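Local coordinates for insecticyanin-A (Manduca sexta, PDB 1Z24), which binds the blue bile pigment biliverdin IX gamma and, mixed with lipoprotein-bound carotenes, gives hornworms their green camouflage colour, at residues Ala26-Lys32 against Trp133-Lys139; Met70-Ile76 against Tyr88-Phe94. All coordinates share one frame; numbering follows the deposited sequence.

Interaction 1 (Ala26-Lys32 against Trp133-Lys139). With BLV (biliverdin IX gamma chromophore), chain B.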
loop_
_atom_site.group_PDB
_atom_site.type_symbol
_atom_site.label_atom_id
_atom_site.label_comp_id
_atom_site.label_asym_id
_atom_site.label_seq_id
_atom_site.Cartn_x
_atom_site.Cartn_y
_atom_site.Cartn_z
ATOM N N ALA A 26 -3.472 -23.082 -21.711
ATOM C CA ALA A 26 -3.928 -23.748 -20.505
ATOM C C ALA A 26 -3.003 -23.443 -19.330
ATOM O O ALA A 26 -1.817 -23.820 -19.248
ATOM C CB ALA A 26 -3.948 -25.229 -20.813
ATOM N N TRP A 27 -3.548 -22.736 -18.383
ATOM C CA TRP A 27 -2.715 -22.382 -17.247
ATOM C C TRP A 27 -3.027 -23.212 -16.034
ATOM O O TRP A 27 -4.191 -23.294 -15.635
ATOM C CB TRP A 27 -2.981 -20.884 -16.899
ATOM C CG TRP A 27 -2.453 -19.907 -17.903
ATOM C CD1 TRP A 27 -3.166 -19.258 -18.887
ATOM C CD2 TRP A 27 -1.059 -19.483 -18.019
ATOM N NE1 TRP A 27 -2.296 -18.459 -19.601
ATOM C CE2 TRP A 27 -1.010 -18.538 -19.089
ATOM C CE3 TRP A 27 0.127 -19.800 -17.336
ATOM C CZ2 TRP A 27 0.182 -17.911 -19.500
ATOM C CZ3 TRP A 27 1.313 -19.181 -17.805
ATOM C CH2 TRP A 27 1.331 -18.285 -18.868
ATOM N N HIS A 28 -1.980 -23.811 -15.459
ATOM C CA HIS A 28 -2.104 -24.616 -14.270
ATOM C C HIS A 28 -1.871 -23.734 -13.068
ATOM O O HIS A 28 -0.956 -22.888 -13.054
ATOM C CB HIS A 28 -1.066 -25.730 -14.192
ATOM C CG HIS A 28 -1.144 -26.566 -15.427
ATOM N ND1 HIS A 28 -0.612 -26.137 -16.616
ATOM C CD2 HIS A 28 -1.705 -27.818 -15.610
ATOM C CE1 HIS A 28 -0.860 -27.099 -17.491
ATOM N NE2 HIS A 28 -1.509 -28.135 -16.925
ATOM N N GLU A 29 -2.711 -23.914 -12.057
ATOM C CA GLU A 29 -2.567 -23.108 -10.852
ATOM C C GLU A 29 -1.585 -23.810 -9.921
ATOM O O GLU A 29 -1.969 -24.684 -9.206
ATOM C CB GLU A 29 -3.944 -22.975 -10.207
ATOM C CG GLU A 29 -3.812 -22.338 -8.817
ATOM C CD GLU A 29 -5.145 -22.248 -8.205
ATOM O OE1 GLU A 29 -5.965 -21.386 -8.518
ATOM O OE2 GLU A 29 -5.347 -23.222 -7.361
ATOM N N ILE A 30 -0.314 -23.455 -9.971
ATOM C CA ILE A 30 0.699 -24.084 -9.166
ATOM C C ILE A 30 0.431 -23.769 -7.746
ATOM O O ILE A 30 0.580 -24.576 -6.848
ATOM C CB ILE A 30 2.057 -23.506 -9.585
ATOM C CG1 ILE A 30 2.370 -23.900 -11.001
ATOM C CG2 ILE A 30 3.155 -24.028 -8.691
ATOM C CD1 ILE A 30 2.285 -25.391 -11.189
ATOM N N ALA A 31 0.024 -22.554 -7.512
ATOM C CA ALA A 31 -0.257 -22.199 -6.128
ATOM C C ALA A 31 -1.128 -20.989 -6.110
ATOM O O ALA A 31 -1.193 -20.263 -7.119
ATOM C CB ALA A 31 0.985 -21.849 -5.351
ATOM N N LYS A 32 -1.791 -20.749 -4.980
ATOM C CA LYS A 32 -2.639 -19.551 -4.892
ATOM C C LYS A 32 -2.739 -19.092 -3.451
ATOM O O LYS A 32 -2.355 -19.858 -2.589
ATOM C CB LYS A 32 -4.115 -19.913 -5.266
ATOM C CG LYS A 32 -4.696 -21.051 -4.387
ATOM C CD LYS A 32 -6.196 -21.280 -4.548
ATOM C CE LYS A 32 -6.700 -22.588 -3.873
ATOM N NZ LYS A 32 -6.208 -23.736 -4.626
ATOM N N TRP A 133 -2.361 -15.808 -7.739
ATOM C CA TRP A 133 -2.162 -17.131 -8.324
ATOM C C TRP A 133 -0.884 -17.275 -9.107
ATOM O O TRP A 133 -0.540 -16.417 -9.934
ATOM C CB TRP A 133 -3.203 -17.368 -9.427
ATOM C CG TRP A 133 -4.608 -17.349 -8.998
ATOM C CD1 TRP A 133 -5.414 -18.447 -8.782
ATOM C CD2 TRP A 133 -5.411 -16.141 -8.751
ATOM N NE1 TRP A 133 -6.693 -17.976 -8.408
ATOM C CE2 TRP A 133 -6.725 -16.587 -8.360
ATOM C CE3 TRP A 133 -5.110 -14.760 -8.796
ATOM C CZ2 TRP A 133 -7.781 -15.657 -8.036
ATOM C CZ3 TRP A 133 -6.087 -13.836 -8.474
ATOM C CH2 TRP A 133 -7.421 -14.274 -8.114
ATOM N N ILE A 134 -0.189 -18.369 -8.862
ATOM C CA ILE A 134 1.030 -18.604 -9.608
ATOM C C ILE A 134 0.620 -19.553 -10.711
ATOM O O ILE A 134 0.165 -20.685 -10.469
ATOM C CB ILE A 134 2.156 -19.137 -8.778
ATOM C CG1 ILE A 134 2.674 -17.978 -7.985
ATOM C CG2 ILE A 134 3.284 -19.472 -9.702
ATOM C CD1 ILE A 134 3.164 -18.607 -6.696
ATOM N N LEU A 135 0.714 -19.088 -11.937
ATOM C CA LEU A 135 0.278 -19.923 -13.030
ATOM C C LEU A 135 1.402 -20.361 -13.947
ATOM O O LEU A 135 2.317 -19.594 -14.246
ATOM C CB LEU A 135 -0.706 -19.145 -13.959
ATOM C CG LEU A 135 -1.831 -18.478 -13.188
ATOM C CD1 LEU A 135 -2.598 -17.692 -14.216
ATOM C CD2 LEU A 135 -2.701 -19.592 -12.666
ATOM N N SER A 136 1.303 -21.608 -14.429
ATOM C CA SER A 136 2.311 -22.151 -15.314
ATOM C C SER A 136 1.728 -22.948 -16.450
ATOM O O SER A 136 0.717 -23.634 -16.303
ATOM C CB SER A 136 3.200 -23.108 -14.520
ATOM O OG SER A 136 4.039 -23.768 -15.443
ATOM N N LYS A 137 2.398 -22.878 -17.583
ATOM C CA LYS A 137 1.952 -23.658 -18.737
ATOM C C LYS A 137 2.276 -25.179 -18.580
ATOM O O LYS A 137 1.791 -26.001 -19.315
ATOM C CB LYS A 137 2.271 -23.013 -20.064
ATOM C CG LYS A 137 1.201 -21.976 -20.378
ATOM C CD LYS A 137 1.440 -21.403 -21.750
ATOM C CE LYS A 137 0.511 -20.273 -22.064
ATOM N NZ LYS A 137 0.858 -19.628 -23.320
ATOM N N SER A 138 3.094 -25.559 -17.591
ATOM C CA SER A 138 3.467 -26.940 -17.284
ATOM C C SER A 138 2.789 -27.233 -15.982
ATOM O O SER A 138 2.366 -26.288 -15.334
ATOM C CB SER A 138 4.909 -27.102 -16.853
ATOM O OG SER A 138 5.806 -27.032 -17.936
ATOM N N LYS A 139 2.687 -28.509 -15.619
ATOM C CA LYS A 139 2.059 -28.951 -14.379
ATOM C C LYS A 139 3.010 -28.708 -13.239
ATOM O O LYS A 139 2.649 -28.763 -12.063
ATOM C CB LYS A 139 1.607 -30.427 -14.323
ATOM C CG LYS A 139 0.566 -30.919 -15.322
ATOM C CD LYS A 139 0.584 -32.469 -15.440
ATOM C CE LYS A 139 0.126 -33.008 -16.838
ATOM N NZ LYS A 139 0.278 -34.461 -17.154
HETATM N NA BLV B . -11.532 -16.086 -9.212
HETATM C C1A BLV B . -12.299 -15.320 -8.400
HETATM C C2A BLV B . -12.046 -13.895 -8.535
HETATM C C3A BLV B . -11.080 -13.789 -9.491
HETATM C C4A BLV B . -10.762 -15.170 -9.899
HETATM C CMA BLV B . -10.334 -12.511 -10.034
HETATM O OA BLV B . -13.122 -15.795 -7.647
HETATM C CAA BLV B . -12.675 -12.821 -7.744
HETATM C CBA BLV B . -11.961 -12.904 -6.427
HETATM C CGA BLV B . -12.657 -11.973 -5.434
HETATM O O1A BLV B . -12.201 -10.902 -5.140
HETATM O O2A BLV B . -13.699 -12.310 -4.967
HETATM C CHB BLV B . -9.779 -15.471 -10.840
HETATM N NB BLV B . -9.920 -17.907 -11.008
HETATM C C1B BLV B . -9.256 -16.710 -11.172
HETATM C C2B BLV B . -7.961 -16.916 -11.772
HETATM C C3B BLV B . -7.857 -18.233 -11.957
HETATM C C4B BLV B . -9.089 -18.854 -11.459
HETATM C CMB BLV B . -6.948 -15.839 -12.126
HETATM C CAB BLV B . -6.681 -18.952 -12.546
HETATM C CBB BLV B . -6.371 -20.122 -11.899
HETATM C CHC BLV B . -9.349 -20.229 -11.541
HETATM N NC BLV B . -11.485 -20.627 -10.469
HETATM C C1C BLV B . -10.463 -20.976 -11.287
HETATM C C2C BLV B . -10.670 -22.316 -11.859
HETATM C C3C BLV B . -11.834 -22.827 -11.451
HETATM C C4C BLV B . -12.371 -21.732 -10.545
HETATM C CMC BLV B . -9.777 -22.935 -12.827
HETATM C CAC BLV B . -12.568 -24.160 -11.693
HETATM C CBC BLV B . -13.914 -24.240 -11.575
HETATM C CHD BLV B . -13.577 -21.829 -9.766
HETATM N ND BLV B . -14.285 -19.464 -9.867
HETATM C C1D BLV B . -14.466 -20.818 -9.464
HETATM C C2D BLV B . -15.756 -20.957 -8.720
HETATM C C3D BLV B . -16.342 -19.712 -8.673
HETATM C C4D BLV B . -15.429 -18.837 -9.386
HETATM C CMD BLV B . -16.333 -22.192 -8.098
HETATM O OD BLV B . -15.646 -17.661 -9.554
HETATM C CAD BLV B . -17.636 -19.361 -8.054
HETATM C CBD BLV B . -18.664 -19.221 -9.160
HETATM C CGD BLV B . -20.016 -18.633 -8.614
HETATM O O1D BLV B . -20.896 -19.368 -8.297
HETATM O O2D BLV B . -20.180 -17.434 -8.479
#
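His28 grips Ser136 with two hydrogen bonds to one carbonyl: its backbone N donates to Ser136 O at 2.8 Å, and its ring ND1 reaches Ser136 O at 2.9 Å. The two donors come from opposite faces of the carbonyl plane, and the imidazole can reach because CG sits beside the backbone N (chi1 -55°), with Ser136 O in the ring plane. The carbonyl of His28 in turn accepts from Ser136 N. A classic beta bulge sets Ile30 and Ala31 against Ile134, whose O takes Ile30 N at 2.9 Å while its N gives to Ala31 O at 2.8 Å. These bonds join the first and last strands of the lipocalin barrel, and Trp27 is the tryptophan of the family's Gly-X-Trp signature. CH-pi contacts cover two rings: Lys137 stretches across the Trp27 indole with CG 3.8 Å from the six-membered ring's centroid, its NZ going on to the carbonyls of Tyr110 and Ala24, and Lys139 CA lies over the His28 imidazole. Leu135 CB packs 3.5 Å from Trp27 CE3, and Ser136 CB touches Ile30 CG1. On the sheet face of Glu29, Lys32 and Trp133, Lys32 NZ forms a salt bridge with Glu29 OE2 at 2.9 Å; Asn168 is a second partner of that oxygen. Trp133 brings its CD1 edge to Glu29 OE1 while its NE1 donates to Glu38, and carries the chromophore methyl CMB 3.7 Å above its ring plane.

Interaction 2 (Met70-Ile76 against Tyr88-Phe94). With BLV (biliverdin IX gamma chromophore), chain B.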
loop_
_atom_site.group_PDB
_atom_site.type_symbol
_atom_site.label_atom_id
_atom_site.label_comp_id
_atom_site.label_asym_id
_atom_site.label_seq_id
_atom_site.Cartn_x
_atom_site.Cartn_y
_atom_site.Cartn_z
ATOM N N MET A 70 -16.476 -24.378 -15.608
ATOM C CA MET A 70 -17.195 -23.152 -15.920
ATOM C C MET A 70 -16.772 -22.680 -17.277
ATOM O O MET A 70 -15.580 -22.697 -17.597
ATOM C CB MET A 70 -16.666 -22.012 -15.034
ATOM C CG MET A 70 -16.840 -22.224 -13.567
ATOM S SD MET A 70 -15.824 -21.102 -12.564
ATOM C CE MET A 70 -16.724 -19.574 -12.561
ATOM N N GLU A 71 -17.743 -22.247 -18.057
ATOM C CA GLU A 71 -17.467 -21.739 -19.385
ATOM C C GLU A 71 -17.872 -20.284 -19.463
ATOM O O GLU A 71 -18.957 -19.941 -18.997
ATOM C CB GLU A 71 -18.236 -22.540 -20.433
ATOM C CG GLU A 71 -17.992 -24.058 -20.267
ATOM C CD GLU A 71 -18.461 -24.905 -21.440
ATOM O OE1 GLU A 71 -17.694 -25.259 -22.289
ATOM O OE2 GLU A 71 -19.749 -25.190 -21.469
ATOM N N GLY A 72 -17.015 -19.405 -20.013
ATOM C CA GLY A 72 -17.412 -18.015 -20.075
ATOM C C GLY A 72 -16.675 -17.284 -21.148
ATOM O O GLY A 72 -15.958 -17.888 -21.920
ATOM N N ASP A 73 -16.871 -15.976 -21.159
ATOM C CA ASP A 73 -16.255 -15.121 -22.102
ATOM C C ASP A 73 -15.112 -14.406 -21.456
ATOM O O ASP A 73 -15.078 -14.210 -20.246
ATOM C CB ASP A 73 -17.307 -14.134 -22.613
ATOM C CG ASP A 73 -18.460 -14.857 -23.356
ATOM O OD1 ASP A 73 -19.642 -14.715 -23.046
ATOM O OD2 ASP A 73 -18.052 -15.630 -24.355
ATOM N N LEU A 74 -14.191 -14.022 -22.297
ATOM C CA LEU A 74 -13.029 -13.318 -21.824
ATOM C C LEU A 74 -12.765 -12.101 -22.676
ATOM O O LEU A 74 -12.851 -12.168 -23.896
ATOM C CB LEU A 74 -11.814 -14.305 -21.853
ATOM C CG LEU A 74 -10.619 -13.766 -21.047
ATOM C CD1 LEU A 74 -9.580 -14.828 -20.767
ATOM C CD2 LEU A 74 -9.896 -12.698 -21.805
ATOM N N GLU A 75 -12.413 -10.993 -22.059
ATOM C CA GLU A 75 -12.123 -9.798 -22.823
ATOM C C GLU A 75 -11.162 -8.906 -22.060
ATOM O O GLU A 75 -11.060 -8.978 -20.821
ATOM C CB GLU A 75 -13.432 -9.055 -23.005
ATOM C CG GLU A 75 -13.559 -8.203 -24.232
ATOM C CD GLU A 75 -14.785 -7.405 -24.110
ATOM O OE1 GLU A 75 -15.083 -6.497 -24.882
ATOM O OE2 GLU A 75 -15.484 -7.801 -23.061
ATOM N N ILE A 76 -10.459 -8.069 -22.813
ATOM C CA ILE A 76 -9.558 -7.183 -22.159
ATOM C C ILE A 76 -10.372 -6.135 -21.424
ATOM O O ILE A 76 -11.380 -5.602 -21.922
ATOM C CB ILE A 76 -8.667 -6.417 -23.144
ATOM C CG1 ILE A 76 -7.775 -7.326 -23.992
ATOM C CG2 ILE A 76 -7.787 -5.360 -22.437
ATOM C CD1 ILE A 76 -6.749 -8.171 -23.235
ATOM N N TYR A 88 -7.898 -8.349 -17.492
ATOM C CA TYR A 88 -8.962 -8.928 -18.281
ATOM C C TYR A 88 -10.205 -9.265 -17.475
ATOM O O TYR A 88 -10.206 -9.378 -16.247
ATOM C CB TYR A 88 -8.393 -10.101 -19.149
ATOM C CG TYR A 88 -7.890 -11.267 -18.347
ATOM C CD1 TYR A 88 -8.729 -12.343 -18.011
ATOM C CD2 TYR A 88 -6.578 -11.257 -17.859
ATOM C CE1 TYR A 88 -8.272 -13.450 -17.282
ATOM C CE2 TYR A 88 -6.104 -12.336 -17.111
ATOM C CZ TYR A 88 -6.945 -13.418 -16.835
ATOM O OH TYR A 88 -6.440 -14.443 -16.072
ATOM N N VAL A 89 -11.289 -9.429 -18.195
ATOM C CA VAL A 89 -12.556 -9.749 -17.571
ATOM C C VAL A 89 -13.077 -11.074 -18.079
ATOM O O VAL A 89 -13.007 -11.317 -19.279
ATOM C CB VAL A 89 -13.590 -8.719 -18.001
ATOM C CG1 VAL A 89 -14.956 -8.982 -17.300
ATOM C CG2 VAL A 89 -12.984 -7.311 -17.830
ATOM N N MET A 90 -13.575 -11.893 -17.130
ATOM C CA MET A 90 -14.147 -13.194 -17.375
ATOM C C MET A 90 -15.586 -13.085 -16.953
ATOM O O MET A 90 -15.873 -12.703 -15.830
ATOM C CB MET A 90 -13.443 -14.241 -16.552
ATOM C CG MET A 90 -11.985 -14.333 -16.998
ATOM S SD MET A 90 -11.213 -15.765 -16.184
ATOM C CE MET A 90 -11.182 -15.283 -14.403
ATOM N N THR A 91 -16.479 -13.378 -17.874
ATOM C CA THR A 91 -17.852 -13.274 -17.561
ATOM C C THR A 91 -18.457 -14.616 -17.645
ATOM O O THR A 91 -18.351 -15.343 -18.655
ATOM C CB THR A 91 -18.494 -12.424 -18.612
ATOM O OG1 THR A 91 -17.892 -11.126 -18.592
ATOM C CG2 THR A 91 -19.997 -12.353 -18.339
ATOM N N PHE A 92 -19.083 -14.924 -16.544
ATOM C CA PHE A 92 -19.785 -16.203 -16.357
ATOM C C PHE A 92 -21.257 -15.995 -15.991
ATOM O O PHE A 92 -21.587 -15.054 -15.292
ATOM C CB PHE A 92 -19.187 -17.016 -15.188
ATOM C CG PHE A 92 -17.780 -17.352 -15.486
ATOM C CD1 PHE A 92 -17.459 -18.351 -16.412
ATOM C CD2 PHE A 92 -16.777 -16.599 -14.873
ATOM C CE1 PHE A 92 -16.118 -18.625 -16.681
ATOM C CE2 PHE A 92 -15.423 -16.867 -15.119
ATOM C CZ PHE A 92 -15.129 -17.883 -16.027
ATOM N N LYS A 93 -22.147 -16.869 -16.445
ATOM C CA LYS A 93 -23.550 -16.706 -16.116
ATOM C C LYS A 93 -24.094 -17.912 -15.384
ATOM O O LYS A 93 -23.878 -19.031 -15.829
ATOM C CB LYS A 93 -24.359 -16.525 -17.374
ATOM C CG LYS A 93 -23.992 -15.290 -18.170
ATOM C CD LYS A 93 -24.649 -15.195 -19.545
ATOM C CE LYS A 93 -24.413 -13.866 -20.246
ATOM N NZ LYS A 93 -24.220 -14.053 -21.695
ATOM N N PHE A 94 -24.788 -17.684 -14.255
ATOM C CA PHE A 94 -25.385 -18.762 -13.506
ATOM C C PHE A 94 -26.820 -18.386 -13.598
ATOM O O PHE A 94 -27.250 -17.520 -12.824
ATOM C CB PHE A 94 -24.925 -18.636 -12.081
ATOM C CG PHE A 94 -23.463 -18.738 -12.099
ATOM C CD1 PHE A 94 -22.735 -17.551 -12.177
ATOM C CD2 PHE A 94 -22.823 -19.983 -12.073
ATOM C CE1 PHE A 94 -21.340 -17.587 -12.195
ATOM C CE2 PHE A 94 -21.423 -20.028 -12.087
ATOM C CZ PHE A 94 -20.700 -18.830 -12.153
HETATM N NA BLV B . -11.532 -16.086 -9.212
HETATM C C1A BLV B . -12.299 -15.320 -8.400
HETATM C C2A BLV B . -12.046 -13.895 -8.535
HETATM C C3A BLV B . -11.080 -13.789 -9.491
HETATM C C4A BLV B . -10.762 -15.170 -9.899
HETATM C CMA BLV B . -10.334 -12.511 -10.034
HETATM O OA BLV B . -13.122 -15.795 -7.647
HETATM C CAA BLV B . -12.675 -12.821 -7.744
HETATM C CBA BLV B . -11.961 -12.904 -6.427
HETATM C CGA BLV B . -12.657 -11.973 -5.434
HETATM O O1A BLV B . -12.201 -10.902 -5.140
HETATM O O2A BLV B . -13.699 -12.310 -4.967
HETATM C CHB BLV B . -9.779 -15.471 -10.840
HETATM N NB BLV B . -9.920 -17.907 -11.008
HETATM C C1B BLV B . -9.256 -16.710 -11.172
HETATM C C2B BLV B . -7.961 -16.916 -11.772
HETATM C C3B BLV B . -7.857 -18.233 -11.957
HETATM C C4B BLV B . -9.089 -18.854 -11.459
HETATM C CMB BLV B . -6.948 -15.839 -12.126
HETATM C CAB BLV B . -6.681 -18.952 -12.546
HETATM C CBB BLV B . -6.371 -20.122 -11.899
HETATM C CHC BLV B . -9.349 -20.229 -11.541
HETATM N NC BLV B . -11.485 -20.627 -10.469
HETATM C C1C BLV B . -10.463 -20.976 -11.287
HETATM C C2C BLV B . -10.670 -22.316 -11.859
HETATM C C3C BLV B . -11.834 -22.827 -11.451
HETATM C C4C BLV B . -12.371 -21.732 -10.545
HETATM C CMC BLV B . -9.777 -22.935 -12.827
HETATM C CAC BLV B . -12.568 -24.160 -11.693
HETATM C CBC BLV B . -13.914 -24.240 -11.575
HETATM C CHD BLV B . -13.577 -21.829 -9.766
HETATM N ND BLV B . -14.285 -19.464 -9.867
HETATM C C1D BLV B . -14.466 -20.818 -9.464
HETATM C C2D BLV B . -15.756 -20.957 -8.720
HETATM C C3D BLV B . -16.342 -19.712 -8.673
HETATM C C4D BLV B . -15.429 -18.837 -9.386
HETATM C CMD BLV B . -16.333 -22.192 -8.098
HETATM O OD BLV B . -15.646 -17.661 -9.554
HETATM C CAD BLV B . -17.636 -19.361 -8.054
HETATM C CBD BLV B . -18.664 -19.221 -9.160
HETATM C CGD BLV B . -20.016 -18.633 -8.614
HETATM O O1D BLV B . -20.896 -19.368 -8.297
HETATM O O2D BLV B . -20.180 -17.434 -8.479
#
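Phe92 and Met70 meet where neighbouring antiparallel strands of the lipocalin barrel, 66-76 and 88-94, run along the chromophore pocket. The Met70 methyl CE sits over the middle of the Phe92 ring, 3.8 Å from its centroid, and SD stands farther off above the same face in a Met-aromatic contact. The bend at the end of the Met70 chain (chi3 80°) carries CE there. One border of the ring faces the other strand's backbone: Glu71 O lies at the edge, 3.4 Å from Phe92 CD1, while Gly72, with no side chain to intervene, brings its N to within 3.5 Å of Phe92 CE1. With an alanine here in place of Phe92, the Met70 methyl would probably lose the face it rests on, and a gap would open beside Gly72. Asp73 is held through its backbone, pairing with Thr91 by two hydrogen bonds, Asp73 N to Thr91 O at 3.0 Å and Thr91 N to Asp73 O at 2.9 Å. Glu75 and Val89 repeat the pattern. Between these pairs Leu74 CD1 leans obliquely against the Tyr88 ring, 3.8 Å from Tyr88 CD1, while the Tyr88 hydroxyl bonds to Tyr48 and Asn116. Met70 SD rests 3.4 Å from C1D of the chromophore.

Biliverdin joins two contacts that do not touch: the centres of interactions 1 and 2 are about 19 Å apart, on opposite sides of the chain's centre, and their nearest atoms are about 5 Å from each other. Both belong to the same curled sheet, and along the chain interaction 2 is nested within the loop that interaction 1 closes. The methine carbon CHB of the pigment is clasped from opposite directions, by Trp133 CZ2 at 3.4 Å and by Met90 CE at 3.8 Å. Interaction 2 also reaches the propionate on the pyrrole ring that carries OD: Phe94 CZ lies 3.6 Å from its carbon CGD. Asn116 has partners in both contacts, touched by Trp133 and Leu135 and hydrogen-bonded to Tyr88 OH.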